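PDB 5O3Z: sorbitol-6-phosphate dehydrogenase from Erwinia amylovora CFBP1430, which probably catalyses the reversible, NAD(H)-dependent oxidation of sorbitol 6-phosphate to fructose 6-phosphate, as a member of the short-chain dehydrogenase/reductase family. Local coordinates for residues A[26-31]-A[51-56]; A[22-27]-A[44-49]. One frame throughout, in Å; residues are numbered along the deposited sequence.

Contacts 1 and 2 sample one interface at two levels: both join helix 17-28 to helix 40-54, and their centres lie about 7 Å apart. Contact 2 is the inner level, where Leu46 meets Cys23 and Glu24 above the sheet. Contact 1 is the outer level, where both helices end and Tyr54 closes over Ala27 and Gln28. Leu26 and Ala27 belong to both, and the two contacts meet where Tyr54 OH comes within 4.1 Å of Glu24 O, a packing approach. In a Rossmann fold the cofactor binds at the start of these helices, so contact 1, at their C-terminal ends, probably faces away from that site.

Contact 1 (A[26-31]-A[51-56]); sequences LAQAGY and NSRYGA
The phenol oxygen of Tyr54 lies against the base of Gln28, with Tyr54 OH 3.1 Å from both Gln28 CA and Gln28 CB. Beneath it runs the neighbouring Arg53, whose guanidinium presents a face to the hydroxyl, with Tyr54 OH 3.1 Å above that plane and over its centre. No hydrogen bond links the two segments: Gln28 N is 3.3 Å from Tyr54 OH, but the angle is poor. The contact therefore rests on shape. With CG anti to its own carbonyl carbon (chi1 -69°), the Tyr54 ring projects at helix 17-28 and is sandwiched. Ala27 makes an off-centre CH-pi contact, its CB 4.1 Å from the ring centroid and 30° off the normal, nearest to CE2. Arg53 CG packs on the opposite face, offset toward the rim. The extended Arg53 chain then runs out beside the ring to Gln28, where Arg53 NH2 and the amide Gln28 NE2 stand 4.1 Å apart; the two flat groups are turned nearly perpendicular, at 79°.

Both helices finish here on glycines with positive phi, in the first half of the SDR Rossmann fold, each leading into the next strand of the parallel sheet. Gly30 closes helix 17-28 in a Schellman motif, in which Tyr31 N bonds Leu26 O at 2.8 Å, and Gly55 ends helix 40-54. Strand 32-37 follows the first cap, while Asn51 OD1 bonds Ala59 N at the start of strand 59-63. On the inner side of helix 17-28, Leu26 packs on Ala9 and Val11 of strand 8-12 and on Leu239 of helix 231-242.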
# COMPACT_ATOMS: atom_id res chain seq x y z
N LEU A 26 22.79 2.92 -21.23
CA LEU A 26 21.89 3.45 -22.22
C LEU A 26 22.54 3.62 -23.60
O LEU A 26 21.88 3.50 -24.62
CB LEU A 26 21.34 4.78 -21.78
CG LEU A 26 20.31 4.69 -20.62
CD1 LEU A 26 20.21 6.03 -19.92
CD2 LEU A 26 18.97 4.32 -21.19
N ALA A 27 23.81 3.94 -23.63
CA ALA A 27 24.49 4.06 -24.95
C ALA A 27 24.53 2.65 -25.58
O ALA A 27 24.14 2.46 -26.72
CB ALA A 27 25.88 4.60 -24.73
N GLN A 28 24.96 1.69 -24.79
CA GLN A 28 24.93 0.27 -25.23
C GLN A 28 23.60 -0.19 -25.77
O GLN A 28 23.53 -0.80 -26.84
CB GLN A 28 25.35 -0.62 -24.08
CG GLN A 28 25.55 -2.07 -24.49
CD GLN A 28 25.69 -2.88 -23.25
OE1 GLN A 28 24.73 -2.97 -22.44
NE2 GLN A 28 26.89 -3.42 -23.02
N ALA A 29 22.52 0.12 -25.07
CA ALA A 29 21.16 -0.17 -25.56
C ALA A 29 20.74 0.59 -26.81
O ALA A 29 19.61 0.44 -27.29
CB ALA A 29 20.15 0.10 -24.46
N GLY A 30 21.63 1.43 -27.36
CA GLY A 30 21.30 2.18 -28.53
C GLY A 30 20.81 3.60 -28.37
O GLY A 30 20.35 4.18 -29.35
N TYR A 31 20.89 4.19 -27.17
CA TYR A 31 20.47 5.58 -26.97
C TYR A 31 21.61 6.59 -27.30
O TYR A 31 22.80 6.36 -26.99
CB TYR A 31 19.94 5.82 -25.51
CG TYR A 31 18.54 5.19 -25.14
CD1 TYR A 31 18.43 3.86 -24.70
CD2 TYR A 31 17.38 5.96 -25.16
CE1 TYR A 31 17.20 3.33 -24.34
CE2 TYR A 31 16.14 5.44 -24.83
CZ TYR A 31 16.06 4.11 -24.44
OH TYR A 31 14.83 3.63 -24.09
N ASN A 51 31.66 8.36 -26.62
CA ASN A 51 31.97 8.56 -28.07
C ASN A 51 33.23 7.80 -28.58
O ASN A 51 33.27 7.36 -29.72
CB ASN A 51 32.08 10.03 -28.42
CG ASN A 51 30.77 10.78 -28.20
OD1 ASN A 51 29.67 10.19 -28.27
ND2 ASN A 51 30.87 12.07 -27.99
N SER A 52 34.21 7.59 -27.71
CA SER A 52 35.38 6.76 -28.04
C SER A 52 35.04 5.29 -28.31
O SER A 52 35.87 4.57 -28.92
CB SER A 52 36.41 6.78 -26.91
OG SER A 52 37.01 8.07 -26.88
N ARG A 53 33.88 4.81 -27.81
CA ARG A 53 33.40 3.46 -28.06
C ARG A 53 32.31 3.35 -29.11
O ARG A 53 32.27 2.35 -29.83
CB ARG A 53 32.95 2.82 -26.76
CG ARG A 53 31.89 1.74 -26.92
CD ARG A 53 31.76 0.89 -25.67
NE ARG A 53 31.03 -0.34 -26.00
CZ ARG A 53 30.63 -1.24 -25.10
NH1 ARG A 53 30.87 -1.07 -23.80
NH2 ARG A 53 29.97 -2.31 -25.49
N TYR A 54 31.43 4.34 -29.22
CA TYR A 54 30.18 4.22 -29.97
C TYR A 54 30.10 5.12 -31.19
O TYR A 54 29.15 4.98 -31.97
CB TYR A 54 28.94 4.51 -29.08
CG TYR A 54 28.67 3.48 -28.03
CD1 TYR A 54 28.14 2.24 -28.38
CD2 TYR A 54 29.02 3.69 -26.72
CE1 TYR A 54 27.92 1.27 -27.44
CE2 TYR A 54 28.81 2.72 -25.76
CZ TYR A 54 28.25 1.51 -26.15
OH TYR A 54 28.04 0.53 -25.22
N GLY A 55 31.03 6.06 -31.35
CA GLY A 55 31.03 6.98 -32.49
C GLY A 55 30.85 8.41 -31.99
O GLY A 55 30.19 8.63 -30.95
N ALA A 56 31.43 9.37 -32.70
CA ALA A 56 31.32 10.79 -32.35
C ALA A 56 29.86 11.24 -32.37
O ALA A 56 29.09 10.79 -33.21
CB ALA A 56 32.16 11.64 -33.30

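Contact 2 (A[22-27]-A[44-49])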
# COMPACT_ATOMS: atom_id res chain seq x y z
N LEU A 22 24.40 4.20 -15.65
CA LEU A 22 23.20 4.20 -16.48
C LEU A 22 23.45 4.84 -17.84
O LEU A 22 22.87 4.40 -18.83
CB LEU A 22 22.03 4.89 -15.79
CG LEU A 22 21.53 4.25 -14.51
CD1 LEU A 22 20.53 5.22 -13.85
CD2 LEU A 22 20.83 2.92 -14.83
N CYS A 23 24.27 5.91 -17.87
CA CYS A 23 24.64 6.56 -19.16
C CYS A 23 25.32 5.56 -20.11
O CYS A 23 24.98 5.47 -21.27
CB CYS A 23 25.58 7.75 -18.91
SG CYS A 23 24.75 9.19 -18.19
N GLU A 24 26.25 4.79 -19.59
CA GLU A 24 26.98 3.80 -20.42
C GLU A 24 26.04 2.69 -20.91
O GLU A 24 26.04 2.26 -22.10
CB GLU A 24 28.10 3.18 -19.64
CG GLU A 24 29.08 4.21 -19.13
CD GLU A 24 30.44 3.66 -18.77
OE1 GLU A 24 30.91 2.69 -19.41
OE2 GLU A 24 31.07 4.22 -17.86
N GLY A 25 25.20 2.25 -19.98
CA GLY A 25 24.22 1.22 -20.24
C GLY A 25 23.21 1.65 -21.26
O GLY A 25 22.81 0.86 -22.09
N LEU A 26 22.79 2.92 -21.23
CA LEU A 26 21.89 3.45 -22.22
C LEU A 26 22.54 3.62 -23.60
O LEU A 26 21.88 3.50 -24.62
CB LEU A 26 21.34 4.78 -21.78
CG LEU A 26 20.31 4.69 -20.62
CD1 LEU A 26 20.21 6.03 -19.92
CD2 LEU A 26 18.97 4.32 -21.19
N ALA A 27 23.81 3.94 -23.63
CA ALA A 27 24.49 4.06 -24.95
C ALA A 27 24.53 2.65 -25.58
O ALA A 27 24.14 2.46 -26.72
CB ALA A 27 25.88 4.60 -24.73
N ASN A 44 31.51 15.79 -19.30
CA ASN A 44 32.23 15.79 -20.61
C ASN A 44 33.11 14.60 -20.88
O ASN A 44 33.12 14.11 -22.02
CB ASN A 44 33.03 17.06 -20.78
CG ASN A 44 32.14 18.27 -20.99
OD1 ASN A 44 31.29 18.28 -21.88
ND2 ASN A 44 32.33 19.29 -20.19
N ARG A 45 33.89 14.19 -19.88
CA ARG A 45 34.78 13.03 -20.00
C ARG A 45 34.08 11.66 -20.15
O ARG A 45 34.58 10.74 -20.84
CB ARG A 45 35.64 12.96 -18.75
CG ARG A 45 36.71 11.90 -18.76
CD ARG A 45 37.11 11.53 -17.34
NE ARG A 45 36.73 12.64 -16.45
CZ ARG A 45 37.52 13.64 -16.06
NH1 ARG A 45 38.78 13.69 -16.46
NH2 ARG A 45 37.03 14.60 -15.28
N LEU A 46 32.95 11.49 -19.45
CA LEU A 46 32.18 10.29 -19.60
C LEU A 46 31.60 10.31 -20.98
O LEU A 46 31.64 9.30 -21.63
CB LEU A 46 31.03 10.19 -18.54
CG LEU A 46 30.19 8.92 -18.66
CD1 LEU A 46 31.02 7.72 -18.27
CD2 LEU A 46 28.96 8.98 -17.78
N ALA A 47 31.09 11.44 -21.48
CA ALA A 47 30.60 11.49 -22.84
C ALA A 47 31.71 11.18 -23.89
O ALA A 47 31.42 10.67 -24.96
CB ALA A 47 29.99 12.85 -23.14
N ASP A 48 32.94 11.56 -23.58
CA ASP A 48 34.10 11.30 -24.48
C ASP A 48 34.34 9.78 -24.49
O ASP A 48 34.42 9.17 -25.53
CB ASP A 48 35.38 12.01 -23.96
CG ASP A 48 35.43 13.54 -24.30
OD1 ASP A 48 34.60 14.05 -25.10
OD2 ASP A 48 36.34 14.23 -23.77
N THR A 49 34.45 9.18 -23.32
CA THR A 49 34.47 7.70 -23.20
C THR A 49 33.38 7.01 -24.04
O THR A 49 33.64 6.10 -24.83
CB THR A 49 34.31 7.32 -21.74
OG1 THR A 49 35.40 7.88 -21.01
CG2 THR A 49 34.23 5.79 -21.53
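Leu46 bridges from helix 40-54 to Cys23 and Glu24 on helix 17-28, joining the two helices of the first beta-alpha-beta-alpha-beta unit of the Rossmann fold, which pack side by side over the parallel sheet. Its conformation explains the double reach. CG stands anti to the backbone N (chi1 -180°) and chi2 is 69°, which spreads the two methyls over successive residues of the facing helix. Leu46 CD2 goes to the buried side, 3.8 Å from Cys23 CB. Leu46 CD1 takes the outer side, 3.5 Å from Glu24 OE2.

Cys23 points its CB at the other helix, whereas its sulfur turns to lie beside its own backbone N and packs toward the sheet, where the residue touches Val33 and Val35. Leu46 also rests on Val35, so one strand residue underlies both sides. The CB of Glu24 sets off along the flank of the contact; the chain, extended beyond CG (chi2 -160°), then brings its end closer and slants past Leu46, with Glu24 CG and CD each 4.1 Å from Leu46 CD1. About a turn beyond Leu46, Thr49 turns back to Arg45 O with two hydrogen bonds, Thr49 OG1 at 3.0 Å and Thr49 N at 2.9 Å, arriving from opposite faces of the carbonyl plane.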